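Long-range contact in flocculation protein FLO11 (Saccharomyces cerevisiae, PDB 4UYT), which mediates homotypic cell-cell adhesion in yeast flocculation and also acts in cell-substrate adhesion, invasive growth, pseudohypha formation and biofilm development: residues G1-N13 against T33-N45. Sequence-based numbering, arbitrary orientation. Where two conformers were deposited one is given.
Sequences GSSEGTSCNSIVN and TLDVTSVSWVQDN. With NA (sodium ion), chain G.
T6 and W41 form an antiparallel hydrogen-bonded pair. T6 N donates to a lone pair of W41 O at 3.1 Å, and W41 N returns a bond to T6 O. A third rung, C8 N to V39 O at 2.9 Å, is nearly straight (173° at the hydrogen). Between these rungs, S7 and S40 make the non-hydrogen-bonded pair. S40 CA makes a CA-H...O contact with T6 O. The T6 side chain runs alongside that of W41. With OG1 beside the backbone N (chi1 -51°), this hydroxyl reaches the indole edge, 3.6 Å from CE3. The same OG1 donates to a water that in turn donates to W41 O and E4 O.

This pairing makes 6-7 an edge strand of the antiparallel sheet that continues through 32-43, 46-55 and 96-104 in the N-terminal, fibronectin type III-like adhesin domain of the protein. At C8 and V39 the return bond is replaced by a water, which accepts from V39 N and donates to C8 O. I11 points toward strand 32-43, and its side chain crosses that of V36 at about a right angle. Its CD1 lies 3.6 Å from S38 CA and also meets V39 CG2, while CG2 packs on V36 CG1 at 3.9 Å.

C8 SG touches V39 CG1 and is tied to C172 by a disulfide, linking segment 1-13 to the C-terminal part of the domain. W168 packs on V39. W41 NE1 donates in its ring plane to D44 O at 2.8 Å, which helps fix the indole. S38 and Q48 O bind a sodium ion with a water; in one of the two S38 conformers OG lies 2.9 Å from the ion.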
loop_
_atom_site.group_PDB
_atom_site.type_symbol
_atom_site.label_atom_id
_atom_site.label_comp_id
_atom_site.label_asym_id
_atom_site.label_seq_id
_atom_site.Cartn_x
_atom_site.Cartn_y
_atom_site.Cartn_z
ATOM N N GLY A 1 19.467 -16.032 -14.563
ATOM C CA GLY A 1 18.535 -17.195 -14.666
ATOM C C GLY A 1 17.097 -16.846 -14.304
ATOM O O GLY A 1 16.821 -16.310 -13.220
ATOM N N SER A 2 16.160 -17.175 -15.192
ATOM C CA SER A 2 14.775 -16.801 -15.028
ATOM C C SER A 2 13.981 -17.941 -14.451
ATOM O O SER A 2 14.420 -19.080 -14.442
ATOM C CB SER A 2 14.157 -16.414 -16.362
ATOM O OG SER A 2 14.329 -17.416 -17.341
ATOM N N SER A 3 12.776 -17.609 -13.984
ATOM C CA SER A 3 11.900 -18.577 -13.391
ATOM C C SER A 3 10.446 -18.263 -13.728
ATOM O O SER A 3 10.072 -17.146 -14.024
ATOM C CB SER A 3 12.121 -18.625 -11.887
ATOM O OG SER A 3 11.901 -17.377 -11.302
ATOM N N GLU A 4 9.623 -19.278 -13.635
ATOM C CA GLU A 4 8.172 -19.148 -13.822
ATOM C C GLU A 4 7.533 -18.631 -12.551
ATOM O O GLU A 4 7.653 -19.238 -11.497
ATOM C CB GLU A 4 7.576 -20.505 -14.160
ATOM C CG GLU A 4 8.167 -21.192 -15.396
ATOM C CD GLU A 4 8.093 -20.342 -16.635
ATOM O OE1 GLU A 4 6.952 -19.970 -17.014
ATOM O OE2 GLU A 4 9.160 -20.009 -17.205
ATOM N N GLY A 5 6.818 -17.528 -12.641
ATOM C CA GLY A 5 5.994 -17.054 -11.526
ATOM C C GLY A 5 4.816 -17.970 -11.355
ATOM O O GLY A 5 4.369 -18.634 -12.303
ATOM N N THR A 6 4.264 -18.013 -10.150
ATOM C CA THR A 6 3.039 -18.767 -9.865
ATOM C C THR A 6 1.965 -17.792 -9.383
ATOM O O THR A 6 2.092 -17.244 -8.291
ATOM C CB THR A 6 3.264 -19.871 -8.834
ATOM O OG1 THR A 6 4.396 -20.678 -9.207
ATOM C CG2 THR A 6 2.070 -20.762 -8.744
ATOM N N SER A 7 0.960 -17.545 -10.203
ATOM C CA SER A 7 -0.063 -16.582 -9.847
ATOM C C SER A 7 -1.046 -17.143 -8.836
ATOM O O SER A 7 -1.537 -18.255 -8.996
ATOM C CB SER A 7 -0.813 -16.118 -11.078
ATOM O OG SER A 7 0.053 -15.436 -11.951
ATOM N N CYS A 8 -1.326 -16.343 -7.806
ATOM C CA CYS A 8 -2.365 -16.640 -6.833
ATOM C C CYS A 8 -3.728 -16.249 -7.391
ATOM O O CYS A 8 -3.933 -15.139 -7.862
ATOM C CB CYS A 8 -2.155 -15.845 -5.559
ATOM S SG CYS A 8 -1.062 -16.571 -4.304
ATOM N N ASN A 9 -4.701 -17.139 -7.287
ATOM C CA ASN A 9 -6.048 -16.876 -7.773
ATOM C C ASN A 9 -6.882 -16.036 -6.805
ATOM O O ASN A 9 -7.588 -15.159 -7.240
ATOM C CB ASN A 9 -6.780 -18.171 -8.067
ATOM C CG ASN A 9 -6.197 -18.930 -9.249
ATOM O OD1 ASN A 9 -5.440 -18.405 -10.074
ATOM N ND2 ASN A 9 -6.531 -20.206 -9.322
ATOM N N SER A 10 -6.785 -16.311 -5.529
ATOM C CA SER A 10 -7.628 -15.656 -4.511
ATOM C C SER A 10 -6.788 -14.750 -3.622
ATOM O O SER A 10 -6.019 -15.216 -2.803
ATOM C CB SER A 10 -8.291 -16.715 -3.654
ATOM O OG SER A 10 -9.092 -16.138 -2.626
ATOM N N ILE A 11 -7.023 -13.448 -3.722
ATOM C CA ILE A 11 -6.366 -12.445 -2.926
ATOM C C ILE A 11 -7.459 -11.888 -2.033
ATOM O O ILE A 11 -8.441 -11.344 -2.528
ATOM C CB ILE A 11 -5.744 -11.346 -3.806
ATOM C CG1 ILE A 11 -4.737 -11.944 -4.791
ATOM C CG2 ILE A 11 -5.113 -10.288 -2.940
ATOM C CD1 ILE A 11 -4.381 -10.999 -5.908
ATOM N N VAL A 12 -7.310 -12.041 -0.730
ATOM C CA VAL A 12 -8.414 -11.782 0.198
ATOM C C VAL A 12 -8.124 -10.576 1.080
ATOM O O VAL A 12 -7.100 -10.524 1.759
ATOM C CB VAL A 12 -8.683 -13.014 1.052
ATOM C CG1 VAL A 12 -9.895 -12.800 1.938
ATOM C CG2 VAL A 12 -8.880 -14.228 0.158
ATOM N N ASN A 13 -9.069 -9.631 1.094
ATOM C CA ASN A 13 -9.085 -8.565 2.079
ATOM C C ASN A 13 -9.392 -9.196 3.415
ATOM O O ASN A 13 -10.449 -9.803 3.586
ATOM C CB ASN A 13 -10.124 -7.555 1.648
ATOM C CG ASN A 13 -10.355 -6.442 2.651
ATOM O OD1 ASN A 13 -10.178 -6.601 3.852
ATOM N ND2 ASN A 13 -10.777 -5.300 2.154
ATOM N N THR A 33 -7.932 4.534 -0.686
ATOM C CA THR A 33 -8.112 3.108 -0.618
ATOM C C THR A 33 -6.916 2.408 -1.238
ATOM O O THR A 33 -6.209 2.958 -2.086
ATOM C CB THR A 33 -9.405 2.652 -1.332
ATOM O OG1 THR A 33 -9.345 3.030 -2.705
ATOM C CG2 THR A 33 -10.656 3.255 -0.668
ATOM N N LEU A 34 -6.729 1.156 -0.841
ATOM C CA LEU A 34 -5.687 0.292 -1.383
ATOM C C LEU A 34 -6.277 -1.063 -1.673
ATOM O O LEU A 34 -6.987 -1.611 -0.829
ATOM C CB LEU A 34 -4.496 0.193 -0.408
ATOM C CG LEU A 34 -3.324 -0.676 -0.868
ATOM C CD1 LEU A 34 -1.998 -0.162 -0.298
ATOM C CD2 LEU A 34 -3.479 -2.150 -0.531
ATOM N N ASP A 35 -5.948 -1.613 -2.844
ATOM C CA ASP A 35 -6.271 -2.976 -3.181
ATOM C C ASP A 35 -4.987 -3.672 -3.647
ATOM O O ASP A 35 -4.130 -3.075 -4.256
ATOM C CB ASP A 35 -7.334 -3.019 -4.289
ATOM C CG ASP A 35 -7.986 -4.353 -4.444
ATOM O OD1 ASP A 35 -7.867 -5.216 -3.552
ATOM O OD2 ASP A 35 -8.711 -4.499 -5.459
ATOM N N VAL A 36 -4.904 -4.950 -3.376
ATOM C CA VAL A 36 -3.825 -5.819 -3.892
ATOM C C VAL A 36 -4.421 -6.554 -5.074
ATOM O O VAL A 36 -5.316 -7.378 -4.919
ATOM C CB VAL A 36 -3.289 -6.777 -2.819
ATOM C CG1 VAL A 36 -2.237 -7.695 -3.450
ATOM C CG2 VAL A 36 -2.716 -6.015 -1.633
ATOM N N THR A 37 -3.972 -6.198 -6.272
ATOM C CA THR A 37 -4.593 -6.665 -7.483
ATOM C C THR A 37 -3.956 -7.901 -8.120
ATOM O O THR A 37 -4.597 -8.561 -8.928
ATOM C CB THR A 37 -4.660 -5.540 -8.520
ATOM O OG1 THR A 37 -3.337 -5.113 -8.826
ATOM C CG2 THR A 37 -5.485 -4.359 -7.987
ATOM N N SER A 38 -2.714 -8.213 -7.798
ATOM C CA SER A 38 -2.105 -9.466 -8.213
ATOM C C SER A 38 -1.030 -9.845 -7.224
ATOM O O SER A 38 -0.376 -8.985 -6.627
ATOM C CB SER A 38 -1.512 -9.417 -9.626
ATOM O OG SER A 38 -0.523 -8.430 -9.721
ATOM N N VAL A 39 -0.831 -11.150 -7.128
ATOM C CA VAL A 39 0.183 -11.756 -6.294
ATOM C C VAL A 39 0.752 -12.925 -7.070
ATOM O O VAL A 39 0.006 -13.786 -7.519
ATOM C CB VAL A 39 -0.405 -12.238 -4.952
ATOM C CG1 VAL A 39 0.647 -13.018 -4.175
ATOM C CG2 VAL A 39 -0.964 -11.095 -4.112
ATOM N N SER A 40 2.076 -12.982 -7.190
ATOM C CA SER A 40 2.773 -14.097 -7.795
ATOM C C SER A 40 3.874 -14.564 -6.882
ATOM O O SER A 40 4.705 -13.784 -6.412
ATOM C CB SER A 40 3.377 -13.655 -9.130
ATOM O OG SER A 40 4.115 -14.662 -9.774
ATOM N N TRP A 41 3.926 -15.864 -6.662
ATOM C CA TRP A 41 5.037 -16.448 -5.900
ATOM C C TRP A 41 6.276 -16.498 -6.770
ATOM O O TRP A 41 6.222 -17.029 -7.897
ATOM C CB TRP A 41 4.637 -17.843 -5.465
ATOM C CG TRP A 41 5.696 -18.563 -4.677
ATOM C CD1 TRP A 41 6.349 -18.112 -3.572
ATOM C CD2 TRP A 41 6.214 -19.857 -4.968
ATOM N NE1 TRP A 41 7.238 -19.034 -3.167
ATOM C CE2 TRP A 41 7.204 -20.143 -3.991
ATOM C CE3 TRP A 41 5.916 -20.780 -5.958
ATOM C CZ2 TRP A 41 7.837 -21.376 -3.900
ATOM C CZ3 TRP A 41 6.601 -22.038 -5.867
ATOM C CH2 TRP A 41 7.524 -22.297 -4.861
ATOM N N VAL A 42 7.392 -16.004 -6.220
ATOM C CA VAL A 42 8.668 -15.979 -6.921
ATOM C C VAL A 42 9.465 -17.253 -6.580
ATOM O O VAL A 42 9.769 -18.055 -7.472
ATOM C CB VAL A 42 9.454 -14.692 -6.629
ATOM C CG1 VAL A 42 10.690 -14.647 -7.498
ATOM C CG2 VAL A 42 8.572 -13.463 -6.816
ATOM N N GLN A 43 9.802 -17.402 -5.312
ATOM C CA GLN A 43 10.445 -18.580 -4.747
ATOM C C GLN A 43 10.524 -18.320 -3.235
ATOM O O GLN A 43 10.180 -17.236 -2.764
ATOM C CB GLN A 43 11.816 -18.876 -5.335
ATOM C CG GLN A 43 12.819 -17.758 -5.119
ATOM C CD GLN A 43 14.199 -18.132 -5.581
ATOM O OE1 GLN A 43 14.412 -18.370 -6.749
ATOM N NE2 GLN A 43 15.153 -18.213 -4.660
ATOM N N ASP A 44 11.000 -19.293 -2.473
ATOM C CA ASP A 44 11.128 -19.117 -1.035
ATOM C C ASP A 44 9.769 -18.687 -0.486
ATOM O O ASP A 44 8.751 -19.332 -0.809
ATOM C CB ASP A 44 12.280 -18.144 -0.700
ATOM C CG ASP A 44 13.629 -18.584 -1.275
ATOM O OD1 ASP A 44 13.922 -19.799 -1.272
ATOM O OD2 ASP A 44 14.381 -17.712 -1.748
ATOM N N ASN A 45 9.758 -17.651 0.331
ATOM C CA ASN A 45 8.465 -17.035 0.757
ATOM C C ASN A 45 8.309 -15.633 0.207
ATOM O O ASN A 45 7.690 -14.762 0.834
ATOM C CB ASN A 45 8.294 -17.046 2.290
ATOM C CG ASN A 45 8.118 -18.451 2.770
ATOM O OD1 ASN A 45 7.124 -19.091 2.426
ATOM N ND2 ASN A 45 9.041 -18.946 3.551
HETATM NA NA NA G . 2.110 -9.274 -8.997
HETATM O O HOH W 1 9.485 -17.375 -10.112
HETATM O O HOH W 2 12.928 -18.130 -8.823
HETATM O O HOH W 3 6.876 -19.552 -8.856
HETATM O O HOH W 4 2.889 -15.417 -12.063
HETATM O O HOH W 5 -0.575 -12.917 -10.731
HETATM O O HOH W 6 -2.713 -12.799 -8.787
HETATM O O HOH W 7 3.630 -9.657 -10.824
#